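Local coordinates for PA1221 (Pseudomonas aeruginosa, PDB 4DG9), which belongs to the ANL clan of AMP-binding enzymes and carries, on the same chain, a phosphopantetheine attachment domain of the carrier-protein type, at residues Leu65-Leu70 and Ala154-Pro159; Leu127-Ser132 and Val144-Leu149; Ile189-Leu194 and Thr312-Phe317; Ser384-Pro389 and Ala397-Asp402. All blocks are in the same frame, centred on the assembly; numbering follows the deposited sequence.

Contact 1 (Leu65-Leu70 and Ala154-Pro159); sequences LSDYLL and ASVARP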
# COMPACT_ATOMS: atom_id res chain seq x y z
N LEU A 65 -24.60 -7.49 -11.87
CA LEU A 65 -23.58 -8.45 -11.47
C LEU A 65 -23.94 -9.04 -10.10
O LEU A 65 -23.68 -10.21 -9.80
CB LEU A 65 -22.21 -7.77 -11.44
CG LEU A 65 -21.04 -8.65 -10.98
CD1 LEU A 65 -20.93 -9.91 -11.84
CD2 LEU A 65 -19.74 -7.85 -11.00
N SER A 66 -24.59 -8.22 -9.28
CA SER A 66 -25.05 -8.68 -7.99
C SER A 66 -26.14 -9.75 -8.17
O SER A 66 -26.13 -10.75 -7.49
CB SER A 66 -25.54 -7.49 -7.15
OG SER A 66 -25.91 -7.91 -5.86
N ASP A 67 -27.06 -9.53 -9.11
CA ASP A 67 -28.07 -10.54 -9.44
C ASP A 67 -27.41 -11.90 -9.72
O ASP A 67 -27.84 -12.95 -9.20
CB ASP A 67 -28.91 -10.08 -10.64
CG ASP A 67 -29.77 -8.84 -10.31
OD1 ASP A 67 -30.26 -8.73 -9.16
OD2 ASP A 67 -29.95 -7.97 -11.20
N TYR A 68 -26.34 -11.87 -10.51
CA TYR A 68 -25.55 -13.10 -10.70
C TYR A 68 -24.95 -13.72 -9.40
O TYR A 68 -25.06 -14.94 -9.13
CB TYR A 68 -24.44 -12.80 -11.73
CG TYR A 68 -23.51 -13.94 -12.06
CD1 TYR A 68 -23.83 -14.89 -13.03
CD2 TYR A 68 -22.27 -14.04 -11.43
CE1 TYR A 68 -22.96 -15.92 -13.34
CE2 TYR A 68 -21.39 -15.07 -11.73
CZ TYR A 68 -21.74 -16.00 -12.68
OH TYR A 68 -20.84 -17.00 -12.96
N LEU A 69 -24.31 -12.87 -8.59
CA LEU A 69 -23.70 -13.32 -7.33
C LEU A 69 -24.70 -13.94 -6.36
O LEU A 69 -24.46 -15.01 -5.79
CB LEU A 69 -22.94 -12.18 -6.63
CG LEU A 69 -21.82 -11.61 -7.51
CD1 LEU A 69 -21.04 -10.50 -6.80
CD2 LEU A 69 -20.87 -12.71 -8.00
N LEU A 70 -25.83 -13.27 -6.19
CA LEU A 70 -26.90 -13.71 -5.30
C LEU A 70 -27.46 -15.02 -5.81
O LEU A 70 -27.83 -15.90 -5.02
CB LEU A 70 -28.00 -12.66 -5.21
CG LEU A 70 -27.54 -11.47 -4.35
CD1 LEU A 70 -28.57 -10.38 -4.30
CD2 LEU A 70 -27.21 -11.95 -2.96
N ALA A 154 -32.34 -11.30 -13.68
CA ALA A 154 -33.30 -10.19 -13.78
C ALA A 154 -33.62 -9.41 -12.51
O ALA A 154 -34.12 -8.28 -12.60
CB ALA A 154 -34.60 -10.68 -14.45
N SER A 155 -33.36 -10.00 -11.36
CA SER A 155 -33.34 -9.25 -10.11
C SER A 155 -33.26 -10.15 -8.90
O SER A 155 -33.62 -11.32 -8.95
CB SER A 155 -34.58 -8.36 -9.95
OG SER A 155 -34.66 -7.87 -8.62
N VAL A 156 -32.84 -9.56 -7.80
CA VAL A 156 -32.94 -10.19 -6.50
C VAL A 156 -33.04 -9.05 -5.50
O VAL A 156 -32.43 -7.99 -5.69
CB VAL A 156 -31.70 -11.05 -6.18
CG1 VAL A 156 -31.92 -11.81 -4.88
CG2 VAL A 156 -31.37 -12.00 -7.33
N ALA A 157 -33.83 -9.24 -4.45
CA ALA A 157 -33.81 -8.30 -3.34
C ALA A 157 -32.42 -8.36 -2.71
O ALA A 157 -31.84 -9.45 -2.59
CB ALA A 157 -34.88 -8.66 -2.32
N ARG A 158 -31.87 -7.21 -2.35
CA ARG A 158 -30.57 -7.21 -1.69
C ARG A 158 -30.79 -7.37 -0.20
O ARG A 158 -31.68 -6.74 0.38
CB ARG A 158 -29.81 -5.92 -1.95
CG ARG A 158 -29.94 -5.38 -3.37
CD ARG A 158 -29.13 -6.16 -4.37
NE ARG A 158 -29.61 -5.88 -5.72
CZ ARG A 158 -29.41 -6.66 -6.78
NH1 ARG A 158 -28.71 -7.78 -6.67
NH2 ARG A 158 -29.92 -6.32 -7.96
N PRO A 159 -29.98 -8.22 0.45
CA PRO A 159 -30.15 -8.38 1.89
C PRO A 159 -29.88 -7.04 2.55
O PRO A 159 -28.95 -6.35 2.14
CB PRO A 159 -29.06 -9.38 2.26
CG PRO A 159 -28.00 -9.17 1.20
CD PRO A 159 -28.76 -8.88 -0.05
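On one carboxylate oxygen, OD1 of D67, several groups of the loop 154-159 converge. R158 NH2 donates to it at 2.7 Å in a salt bridge, and R158 NH1 adds a weak second bond to the same oxygen at 3.1 Å. The grip is not the flat, two-oxygen pairing often drawn for such ions: NH2 stands above the carboxylate, 42° out of its plane, and the two side chains run roughly at right angles. The backbone N of V156 lies 3.0 Å from D67 OD1, a third polar neighbour. Because the R158 chain bends at chi2 (-75°), its tip folds back to the helix, with the carbonyl oxygen of V156 over one guanidinium face. The positive group would be expected to favour the ionised form of the buried D67. R158 NH1 also sits 2.9 Å from S66 OG, whose hydroxyl is hydrogen-bonded to S100. One turn further along, L70 sends its CD1 branch between unlike partners, 3.7 Å from V156 CG1 and 3.5 Å from R158 NH1, joining an apolar patch to the salt bridge. The loop is poorly ordered at A154, S155 and V156, and the regular partner is helix 55-72. The arrangement is an extended surface loop tied across a helix by an arginine-aspartate salt bridge, here at the periphery of the AMP-binding enzyme fold.

Contact 2 (Leu127-Ser132 and Val144-Leu149); sequences LILDCS and VPVRHL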
# COMPACT_ATOMS: atom_id res chain seq x y z
N LEU A 127 -15.04 -18.03 -4.94
CA LEU A 127 -14.96 -17.83 -6.37
C LEU A 127 -14.23 -16.52 -6.60
O LEU A 127 -14.37 -15.57 -5.83
CB LEU A 127 -16.38 -17.70 -6.91
CG LEU A 127 -16.62 -16.92 -8.20
CD1 LEU A 127 -16.55 -17.86 -9.38
CD2 LEU A 127 -17.96 -16.24 -8.14
N ILE A 128 -13.46 -16.46 -7.69
CA ILE A 128 -12.75 -15.25 -8.04
C ILE A 128 -13.41 -14.63 -9.25
O ILE A 128 -13.69 -15.32 -10.24
CB ILE A 128 -11.29 -15.56 -8.35
CG1 ILE A 128 -10.65 -16.23 -7.14
CG2 ILE A 128 -10.53 -14.29 -8.79
CD1 ILE A 128 -9.31 -16.83 -7.40
N LEU A 129 -13.66 -13.32 -9.17
CA LEU A 129 -14.23 -12.58 -10.29
C LEU A 129 -13.09 -12.00 -11.10
O LEU A 129 -12.43 -11.06 -10.67
CB LEU A 129 -15.12 -11.45 -9.80
CG LEU A 129 -16.39 -11.86 -9.05
CD1 LEU A 129 -17.14 -10.64 -8.57
CD2 LEU A 129 -17.28 -12.70 -9.95
N ASP A 130 -12.89 -12.53 -12.29
CA ASP A 130 -11.73 -12.19 -13.09
C ASP A 130 -12.02 -11.03 -14.02
O ASP A 130 -12.75 -11.17 -15.01
CB ASP A 130 -11.36 -13.42 -13.92
CG ASP A 130 -10.37 -13.11 -15.01
OD1 ASP A 130 -9.77 -12.03 -14.96
OD2 ASP A 130 -10.20 -13.96 -15.92
N CYS A 131 -11.46 -9.87 -13.71
CA CYS A 131 -11.51 -8.72 -14.62
C CYS A 131 -10.22 -8.53 -15.41
O CYS A 131 -10.08 -7.56 -16.14
CB CYS A 131 -11.84 -7.46 -13.85
SG CYS A 131 -13.05 -7.77 -12.59
N SER A 132 -9.27 -9.44 -15.24
CA SER A 132 -7.99 -9.35 -15.95
C SER A 132 -8.19 -9.23 -17.45
O SER A 132 -8.92 -10.02 -18.06
CB SER A 132 -7.07 -10.53 -15.63
OG SER A 132 -7.49 -11.72 -16.28
N VAL A 144 -14.01 -16.83 -12.70
CA VAL A 144 -14.99 -16.56 -13.75
C VAL A 144 -14.84 -15.14 -14.34
O VAL A 144 -14.97 -14.17 -13.61
CB VAL A 144 -16.43 -16.75 -13.26
CG1 VAL A 144 -16.67 -15.90 -12.03
CG2 VAL A 144 -17.40 -16.35 -14.34
N PRO A 145 -14.57 -15.03 -15.65
CA PRO A 145 -14.47 -13.72 -16.31
C PRO A 145 -15.79 -12.97 -16.26
O PRO A 145 -16.81 -13.51 -16.70
CB PRO A 145 -14.18 -14.08 -17.77
CG PRO A 145 -13.84 -15.54 -17.78
CD PRO A 145 -14.51 -16.15 -16.61
N VAL A 146 -15.78 -11.73 -15.78
CA VAL A 146 -17.01 -10.94 -15.68
C VAL A 146 -17.43 -10.19 -16.96
O VAL A 146 -18.62 -10.00 -17.19
CB VAL A 146 -17.01 -9.95 -14.46
CG1 VAL A 146 -16.41 -10.60 -13.24
CG2 VAL A 146 -16.31 -8.67 -14.80
N ARG A 147 -16.47 -9.74 -17.77
CA ARG A 147 -16.81 -9.01 -18.99
C ARG A 147 -17.75 -9.84 -19.85
O ARG A 147 -17.60 -11.07 -19.92
CB ARG A 147 -15.56 -8.64 -19.79
CG ARG A 147 -15.66 -7.27 -20.46
CD ARG A 147 -14.53 -7.04 -21.45
NE ARG A 147 -13.22 -7.29 -20.86
CZ ARG A 147 -12.12 -7.57 -21.56
NH1 ARG A 147 -12.18 -7.62 -22.88
NH2 ARG A 147 -10.97 -7.79 -20.94
N HIS A 148 -18.73 -9.18 -20.48
CA HIS A 148 -19.70 -9.83 -21.38
C HIS A 148 -20.53 -10.92 -20.71
O HIS A 148 -21.05 -11.80 -21.39
CB HIS A 148 -19.02 -10.45 -22.62
CG HIS A 148 -18.06 -9.54 -23.31
ND1 HIS A 148 -18.42 -8.30 -23.79
CD2 HIS A 148 -16.75 -9.71 -23.63
CE1 HIS A 148 -17.37 -7.74 -24.36
NE2 HIS A 148 -16.34 -8.56 -24.27
N LEU A 149 -20.65 -10.86 -19.39
CA LEU A 149 -21.39 -11.87 -18.64
C LEU A 149 -22.87 -11.86 -19.03
O LEU A 149 -23.46 -10.80 -19.26
CB LEU A 149 -21.20 -11.66 -17.13
CG LEU A 149 -21.50 -12.79 -16.14
CD1 LEU A 149 -20.75 -14.08 -16.46
CD2 LEU A 149 -21.15 -12.32 -14.74
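V144 faces L127 and L129, and its side chain can be traced outward from the backbone. CB lies 4.0 Å from L127 CD1. CG1 occupies the crowded position between the backbone N and the carbonyl carbon (chi1 55°), which turns it to the neighbouring strand: it packs on L127 CD1, approaches the backbone O of I128 at 3.5 Å, and meets L129 CD2 at 3.9 Å, the two side chains lying side by side. CG2 points elsewhere, to the Y68 hydroxyl of helix 55-72. Below this apolar layer the strands pair in parallel: V144 N donates to I128 O at 2.9 Å, D130 N to V144 O at 3.0 Å, and V146 N to D130 O at 3.2 Å. V146 prolongs the layer, its CG1 on L129 CB and its CG2 on C131 SG. D130 turns to the opposite face, where OD1 accepts from S132 N in an Asx turn that ends the strand. Backbone bonds thus set the register of this sheet edge, while the branched side chains seal it to the helices.

Contact 3 (Ile189-Leu194 and Thr312-Phe317); sequences ITRLCL and TENTTF. With DG9 (5'-({[(2R,3R)-3-amino-2-{[2-({N-[(2R)-2-hydroxy-3,3-dimethyl-4-{[oxido(oxo)phosphonio]oxy}butanoyl]-beta-alanyl}amino)ethyl]sulfanyl}-4-methylpentyl]sulfonyl}amino)-5'-deoxyadenosine), chain B.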
# COMPACT_ATOMS: atom_id res chain seq x y z
N ILE A 189 -15.33 1.74 6.67
CA ILE A 189 -15.17 2.52 5.45
C ILE A 189 -15.96 3.81 5.48
O ILE A 189 -15.41 4.89 5.21
CB ILE A 189 -15.56 1.74 4.18
CG1 ILE A 189 -14.72 0.47 4.04
CG2 ILE A 189 -15.41 2.61 2.95
CD1 ILE A 189 -15.21 -0.44 2.94
N THR A 190 -17.25 3.71 5.81
CA THR A 190 -18.10 4.90 5.87
C THR A 190 -17.64 5.86 6.98
O THR A 190 -17.81 7.06 6.87
CB THR A 190 -19.57 4.55 6.02
OG1 THR A 190 -19.76 3.82 7.24
CG2 THR A 190 -20.05 3.72 4.82
N ARG A 191 -17.06 5.33 8.05
CA ARG A 191 -16.41 6.18 9.02
C ARG A 191 -15.28 6.94 8.32
O ARG A 191 -15.16 8.16 8.43
CB ARG A 191 -15.79 5.38 10.16
CG ARG A 191 -14.80 6.26 10.94
CD ARG A 191 -13.57 5.54 11.50
NE ARG A 191 -12.75 4.98 10.46
CZ ARG A 191 -11.51 4.54 10.65
NH1 ARG A 191 -10.96 4.61 11.85
NH2 ARG A 191 -10.84 4.02 9.63
N LEU A 192 -14.42 6.21 7.63
CA LEU A 192 -13.27 6.85 7.02
C LEU A 192 -13.70 8.01 6.10
O LEU A 192 -13.05 9.05 6.07
CB LEU A 192 -12.46 5.83 6.23
CG LEU A 192 -11.36 6.40 5.36
CD1 LEU A 192 -10.29 7.00 6.25
CD2 LEU A 192 -10.78 5.28 4.49
N CYS A 193 -14.80 7.82 5.38
CA CYS A 193 -15.16 8.71 4.28
C CYS A 193 -16.19 9.82 4.54
O CYS A 193 -16.39 10.68 3.68
CB CYS A 193 -15.61 7.88 3.06
SG CYS A 193 -14.37 6.71 2.48
N LEU A 194 -16.82 9.82 5.71
CA LEU A 194 -17.88 10.80 6.00
C LEU A 194 -17.56 11.67 7.21
O LEU A 194 -16.87 11.24 8.14
CB LEU A 194 -19.24 10.11 6.18
CG LEU A 194 -19.58 9.16 5.03
CD1 LEU A 194 -20.90 8.39 5.26
CD2 LEU A 194 -19.58 9.91 3.70
N THR A 312 -3.62 -1.31 9.24
CA THR A 312 -4.73 -2.01 8.60
C THR A 312 -5.83 -2.41 9.59
O THR A 312 -7.01 -2.35 9.28
CB THR A 312 -4.23 -3.31 7.92
OG1 THR A 312 -3.20 -2.99 6.99
CG2 THR A 312 -5.37 -4.02 7.21
N GLU A 313 -5.42 -2.82 10.78
CA GLU A 313 -6.37 -3.26 11.82
C GLU A 313 -7.41 -2.22 12.20
O GLU A 313 -8.49 -2.55 12.69
CB GLU A 313 -5.59 -3.71 13.07
CG GLU A 313 -4.78 -5.01 12.90
CD GLU A 313 -3.40 -4.81 12.25
OE1 GLU A 313 -3.11 -3.71 11.69
OE2 GLU A 313 -2.61 -5.78 12.32
N ASN A 314 -7.05 -0.95 12.07
CA ASN A 314 -7.95 0.20 12.26
C ASN A 314 -8.49 0.83 10.96
O ASN A 314 -8.92 1.97 10.96
CB ASN A 314 -7.39 1.23 13.25
CG ASN A 314 -8.46 2.16 13.76
OD1 ASN A 314 -9.63 1.78 13.85
ND2 ASN A 314 -8.07 3.39 14.08
N THR A 315 -8.35 0.12 9.85
CA THR A 315 -8.95 0.58 8.59
C THR A 315 -8.41 1.88 7.97
O THR A 315 -9.04 2.93 8.06
CB THR A 315 -10.48 0.71 8.72
OG1 THR A 315 -11.03 -0.53 9.18
CG2 THR A 315 -11.09 1.05 7.37
N THR A 316 -7.27 1.79 7.28
CA THR A 316 -6.76 2.98 6.60
C THR A 316 -6.18 4.03 7.54
O THR A 316 -4.96 4.08 7.68
CB THR A 316 -7.80 3.58 5.65
OG1 THR A 316 -8.35 2.52 4.85
CG2 THR A 316 -7.18 4.64 4.74
N PHE A 317 -6.97 4.99 7.99
CA PHE A 317 -6.44 6.01 8.92
C PHE A 317 -6.79 5.85 10.39
O PHE A 317 -7.88 5.39 10.75
CB PHE A 317 -6.84 7.40 8.44
CG PHE A 317 -6.24 7.77 7.12
CD1 PHE A 317 -5.01 7.27 6.76
CD2 PHE A 317 -6.90 8.60 6.25
CE1 PHE A 317 -4.44 7.60 5.57
CE2 PHE A 317 -6.33 8.94 5.04
CZ PHE A 317 -5.10 8.43 4.70
C DG9 B . -1.31 1.10 5.62
N DG9 B . 1.12 0.15 7.96
S DG9 B . 0.02 -0.76 7.26
C1 DG9 B . -1.28 0.18 6.85
N1 DG9 B . 4.15 8.05 9.71
O1 DG9 B . 1.43 1.11 12.37
C2 DG9 B . 4.94 7.12 10.28
N2 DG9 B . -3.35 2.28 6.33
O2 DG9 B . 4.07 1.69 11.97
C3 DG9 B . 0.76 0.77 9.21
N3 DG9 B . 4.64 5.82 10.26
O3 DG9 B . 8.15 -1.43 -4.59
C4 DG9 B . 3.51 5.38 9.65
C5 DG9 B . 2.67 6.31 9.05
C6 DG9 B . 3.01 7.67 9.09
N6 DG9 B . 2.23 8.62 8.52
N7 DG9 B . 1.63 5.62 8.53
C8 DG9 B . 1.82 4.30 8.80
N9 DG9 B . 2.96 4.16 9.47
CA DG9 B . -1.88 2.44 6.13
CB DG9 B . -1.61 3.71 5.33
C1' DG9 B . 3.53 2.88 9.95
S1P DG9 B . 0.19 1.24 4.69
C2' DG9 B . 3.12 2.61 11.40
P2A DG9 B . 7.83 -1.43 -6.08
C2P DG9 B . -0.37 1.52 3.03
O2P DG9 B . 0.58 -1.52 6.18
C3' DG9 B . 1.77 1.94 11.25
C3P DG9 B . -0.47 0.26 2.18
O3P DG9 B . -0.47 -1.65 8.27
C4' DG9 B . 2.01 1.11 10.00
O4' DG9 B . 2.94 1.83 9.18
O4A DG9 B . 7.52 -2.76 -6.75
N4P DG9 B . 0.74 0.06 1.41
C5P DG9 B . 0.79 0.11 0.08
O5P DG9 B . -0.16 0.39 -0.63
O6A DG9 B . 6.59 -0.45 -6.37
C6P DG9 B . 2.13 -0.21 -0.53
C7P DG9 B . 2.65 1.03 -1.24
N8P DG9 B . 3.79 0.75 -2.09
C9P DG9 B . 3.63 0.35 -3.35
O9P DG9 B . 2.53 0.21 -3.86
CAP DG9 B . 4.87 0.06 -4.15
OAP DG9 B . 6.01 0.09 -3.30
CBP DG9 B . 5.07 1.04 -5.30
CCP DG9 B . 6.49 0.88 -5.86
CDP DG9 B . 4.06 0.67 -6.36
CEP DG9 B . 4.84 2.48 -4.86
CG1 DG9 B . -2.61 3.95 4.20
CG2 DG9 B . -1.61 4.90 6.27
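R191 and N314 supply the polar half of this contact. The R191 NH2 group donates to the backbone O of N314 at 3.1 Å; NH2 lies in the plane of that carbonyl, while the oxygen stands off the guanidinium plane of R191. T315 O lies in the guanidinium plane, at the edge, 2.6 Å from R191 NH2. The long chain reaches the loop because CG leaves anti to the backbone N (chi1 164°) and bends follow at chi2 and chi3, while NH1 is also hydrogen-bonded to the T342 hydroxyl. A buried positive charge is thus probably eased by carbonyl dipoles.

Apolar packing comes from the next helix residue. L192 splits its two methyls: CD1 touches F317 CD2 at 3.7 Å, and CD2 presses on T316 CB at 3.6 Å, the L192 and T316 side chains crossing at about a right angle. T316 CG2 in turn lies over one face of the F317 ring.

Ligand contacts occupy the far side of the loop. T316 O accepts from the amino group N2 of DG9 at 2.8 Å, T312 N and OG1 make weak bonds to its sulfonyl oxygen O3P, and F317 CE1, at the ring edge, lies 4.0 Å from methyl CG2 of DG9. The second shell of R191 and L192 therefore backs the binding loop, which begins in the Y-G-P-T-E signature typical of adenylate-forming enzymes.

Contact 4 (Ser384-Pro389 and Ala397-Asp402); sequences SFVELP and AYRTGD. With DG9 (5'-({[(2R,3R)-3-amino-2-{[2-({N-[(2R)-2-hydroxy-3,3-dimethyl-4-{[oxido(oxo)phosphonio]oxy}butanoyl]-beta-alanyl}amino)ethyl]sulfanyl}-4-methylpentyl]sulfonyl}amino)-5'-deoxyadenosine), chain B.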
# COMPACT_ATOMS: atom_id res chain seq x y z
N SER A 384 -3.41 -8.11 20.82
CA SER A 384 -3.62 -6.71 20.44
C SER A 384 -5.05 -6.16 20.43
O SER A 384 -5.24 -4.96 20.45
CB SER A 384 -2.92 -6.42 19.12
OG SER A 384 -3.13 -7.51 18.26
N PHE A 385 -6.06 -7.03 20.44
CA PHE A 385 -7.44 -6.56 20.45
C PHE A 385 -7.97 -6.83 21.84
O PHE A 385 -8.22 -7.97 22.19
CB PHE A 385 -8.29 -7.32 19.44
CG PHE A 385 -8.18 -6.81 18.02
CD1 PHE A 385 -8.98 -5.76 17.57
CD2 PHE A 385 -7.28 -7.38 17.13
CE1 PHE A 385 -8.89 -5.29 16.27
CE2 PHE A 385 -7.18 -6.91 15.82
CZ PHE A 385 -7.99 -5.87 15.39
N VAL A 386 -8.17 -5.76 22.60
CA VAL A 386 -8.40 -5.86 24.04
C VAL A 386 -9.52 -4.94 24.43
O VAL A 386 -10.00 -4.20 23.60
CB VAL A 386 -7.16 -5.42 24.82
CG1 VAL A 386 -6.02 -6.40 24.60
CG2 VAL A 386 -6.75 -4.00 24.40
N GLU A 387 -9.97 -5.01 25.68
CA GLU A 387 -10.86 -3.97 26.20
C GLU A 387 -10.06 -3.05 27.11
O GLU A 387 -9.22 -3.52 27.88
CB GLU A 387 -12.08 -4.56 26.92
CG GLU A 387 -12.95 -5.47 26.05
CD GLU A 387 -14.09 -6.13 26.83
OE1 GLU A 387 -14.69 -7.10 26.31
OE2 GLU A 387 -14.38 -5.68 27.96
N LEU A 388 -10.28 -1.75 26.99
CA LEU A 388 -9.58 -0.76 27.79
C LEU A 388 -10.51 0.41 28.04
O LEU A 388 -11.35 0.73 27.20
CB LEU A 388 -8.33 -0.25 27.06
CG LEU A 388 -7.14 -1.19 26.87
CD1 LEU A 388 -6.06 -0.53 26.02
CD2 LEU A 388 -6.58 -1.66 28.21
N PRO A 389 -10.36 1.07 29.20
CA PRO A 389 -11.28 2.17 29.50
C PRO A 389 -11.02 3.36 28.59
O PRO A 389 -9.87 3.75 28.38
CB PRO A 389 -10.94 2.51 30.95
CG PRO A 389 -9.48 2.18 31.05
CD PRO A 389 -9.27 0.97 30.18
N ALA A 397 -10.62 -2.08 21.95
CA ALA A 397 -9.47 -1.31 21.52
C ALA A 397 -8.51 -2.20 20.77
O ALA A 397 -8.57 -3.44 20.87
CB ALA A 397 -8.78 -0.69 22.72
N TYR A 398 -7.63 -1.57 20.00
CA TYR A 398 -6.50 -2.26 19.39
C TYR A 398 -5.20 -1.54 19.71
O TYR A 398 -5.12 -0.32 19.59
CB TYR A 398 -6.69 -2.35 17.88
CG TYR A 398 -5.46 -2.77 17.12
CD1 TYR A 398 -5.08 -4.10 17.04
CD2 TYR A 398 -4.69 -1.84 16.45
CE1 TYR A 398 -3.97 -4.49 16.33
CE2 TYR A 398 -3.58 -2.21 15.73
CZ TYR A 398 -3.22 -3.53 15.67
OH TYR A 398 -2.11 -3.89 14.94
N ARG A 399 -4.20 -2.31 20.14
CA ARG A 399 -2.88 -1.78 20.47
C ARG A 399 -1.97 -1.79 19.24
O ARG A 399 -1.66 -2.85 18.69
CB ARG A 399 -2.23 -2.61 21.58
CG ARG A 399 -3.11 -2.87 22.80
CD ARG A 399 -2.36 -3.73 23.82
NE ARG A 399 -1.19 -3.03 24.35
CZ ARG A 399 -1.19 -2.30 25.46
NH1 ARG A 399 -2.30 -2.19 26.19
NH2 ARG A 399 -0.09 -1.68 25.85
N THR A 400 -1.55 -0.61 18.81
CA THR A 400 -0.86 -0.49 17.53
C THR A 400 0.54 -1.04 17.58
O THR A 400 1.02 -1.62 16.61
CB THR A 400 -0.81 0.97 17.06
OG1 THR A 400 -0.02 1.75 17.97
CG2 THR A 400 -2.23 1.55 16.97
N GLY A 401 1.21 -0.85 18.71
CA GLY A 401 2.62 -1.21 18.81
C GLY A 401 3.49 -0.08 18.32
O GLY A 401 4.71 -0.24 18.18
N ASP A 402 2.87 1.06 18.03
CA ASP A 402 3.57 2.25 17.59
C ASP A 402 3.82 3.15 18.79
O ASP A 402 2.89 3.51 19.53
CB ASP A 402 2.74 3.02 16.56
CG ASP A 402 2.65 2.30 15.21
OD1 ASP A 402 3.66 1.71 14.79
OD2 ASP A 402 1.57 2.35 14.59
C DG9 B . -1.31 1.10 5.62
N DG9 B . 1.12 0.15 7.96
S DG9 B . 0.02 -0.76 7.26
C1 DG9 B . -1.28 0.18 6.85
N1 DG9 B . 4.15 8.05 9.71
O1 DG9 B . 1.43 1.11 12.37
C2 DG9 B . 4.94 7.12 10.28
N2 DG9 B . -3.35 2.28 6.33
O2 DG9 B . 4.07 1.69 11.97
C3 DG9 B . 0.76 0.77 9.21
N3 DG9 B . 4.64 5.82 10.26
O3 DG9 B . 8.15 -1.43 -4.59
C4 DG9 B . 3.51 5.38 9.65
C5 DG9 B . 2.67 6.31 9.05
C6 DG9 B . 3.01 7.67 9.09
N6 DG9 B . 2.23 8.62 8.52
N7 DG9 B . 1.63 5.62 8.53
C8 DG9 B . 1.82 4.30 8.80
N9 DG9 B . 2.96 4.16 9.47
CA DG9 B . -1.88 2.44 6.13
CB DG9 B . -1.61 3.71 5.33
C1' DG9 B . 3.53 2.88 9.95
S1P DG9 B . 0.19 1.24 4.69
C2' DG9 B . 3.12 2.61 11.40
P2A DG9 B . 7.83 -1.43 -6.08
C2P DG9 B . -0.37 1.52 3.03
O2P DG9 B . 0.58 -1.52 6.18
C3' DG9 B . 1.77 1.94 11.25
C3P DG9 B . -0.47 0.26 2.18
O3P DG9 B . -0.47 -1.65 8.27
C4' DG9 B . 2.01 1.11 10.00
O4' DG9 B . 2.94 1.83 9.18
O4A DG9 B . 7.52 -2.76 -6.75
N4P DG9 B . 0.74 0.06 1.41
C5P DG9 B . 0.79 0.11 0.08
O5P DG9 B . -0.16 0.39 -0.63
O6A DG9 B . 6.59 -0.45 -6.37
C6P DG9 B . 2.13 -0.21 -0.53
C7P DG9 B . 2.65 1.03 -1.24
N8P DG9 B . 3.79 0.75 -2.09
C9P DG9 B . 3.63 0.35 -3.35
O9P DG9 B . 2.53 0.21 -3.86
CAP DG9 B . 4.87 0.06 -4.15
OAP DG9 B . 6.01 0.09 -3.30
CBP DG9 B . 5.07 1.04 -5.30
CCP DG9 B . 6.49 0.88 -5.86
CDP DG9 B . 4.06 0.67 -6.36
CEP DG9 B . 4.84 2.48 -4.86
CG1 DG9 B . -2.61 3.95 4.20
CG2 DG9 B . -1.61 4.90 6.27
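F385 and Y398 meet because their first torsions differ: the F385 ring lies beside its own backbone N (chi1 -81°), whereas Y398 extends anti to its N (chi1 168°). Y398 CD1 consequently sits over the centre of one F385 face, 3.7 Å from F385 CE2, with the ring planes 45° apart, an oblique pairing rather than a stack. S384 lies alongside the tyrosine, its CB 3.6 Å from Y398 CE1, and its hydroxyl is bonded to R380 O. The other face of the hairpin carries small and aliphatic groups, with V386 CG2 near A397 CB and L388 CD1 4.3 Å from that same methyl. The guanidinium of R399 passes L388 CD1 and forms a salt bridge with E362.

Main-chain bonds hold the two strands together. V386 and A397 form a hydrogen-bonded antiparallel pair, V386 N to A397 O at 2.9 Å and A397 N to V386 O at 2.8 Å; beyond the F385-Y398 non-hydrogen-bonded pair, R399 N donates to S384 O at 2.9 Å.

Further along the same strand, T400 OG1 accepts from D402 N in an ST turn. D402 then takes both ribose hydroxyls of DG9, O2 on OD1 at 2.8 Å and O1 on OD2, with R417 and Y309 holding the carboxylate. This is the Y-R-T-G-D motif of adenylate-forming enzymes, a hairpin strand that carries a ribose-binding aspartate.

In the fold
The four contacts form two pairs, 14 Å or more apart at their nearest atoms. Contacts 1 and 2 share helix 55-72: one side of it faces a partly poorly ordered loop, largely through charge, while L65, Y68 and L69 pack on the last two strands of the parallel sheet and the turn that follows. Both are partly buried and bear no ligand. Contact 3 is wholly buried, nearer the centre of the chain, and pairs a cationic tip with carbonyls. Contact 4, a partly buried hairpin, relies on main-chain bonds and an aromatic pair. Contacts 3 and 4 meet where E313 OE2 probably hydrogen-bonds Y398 OH, and grip different parts of DG9.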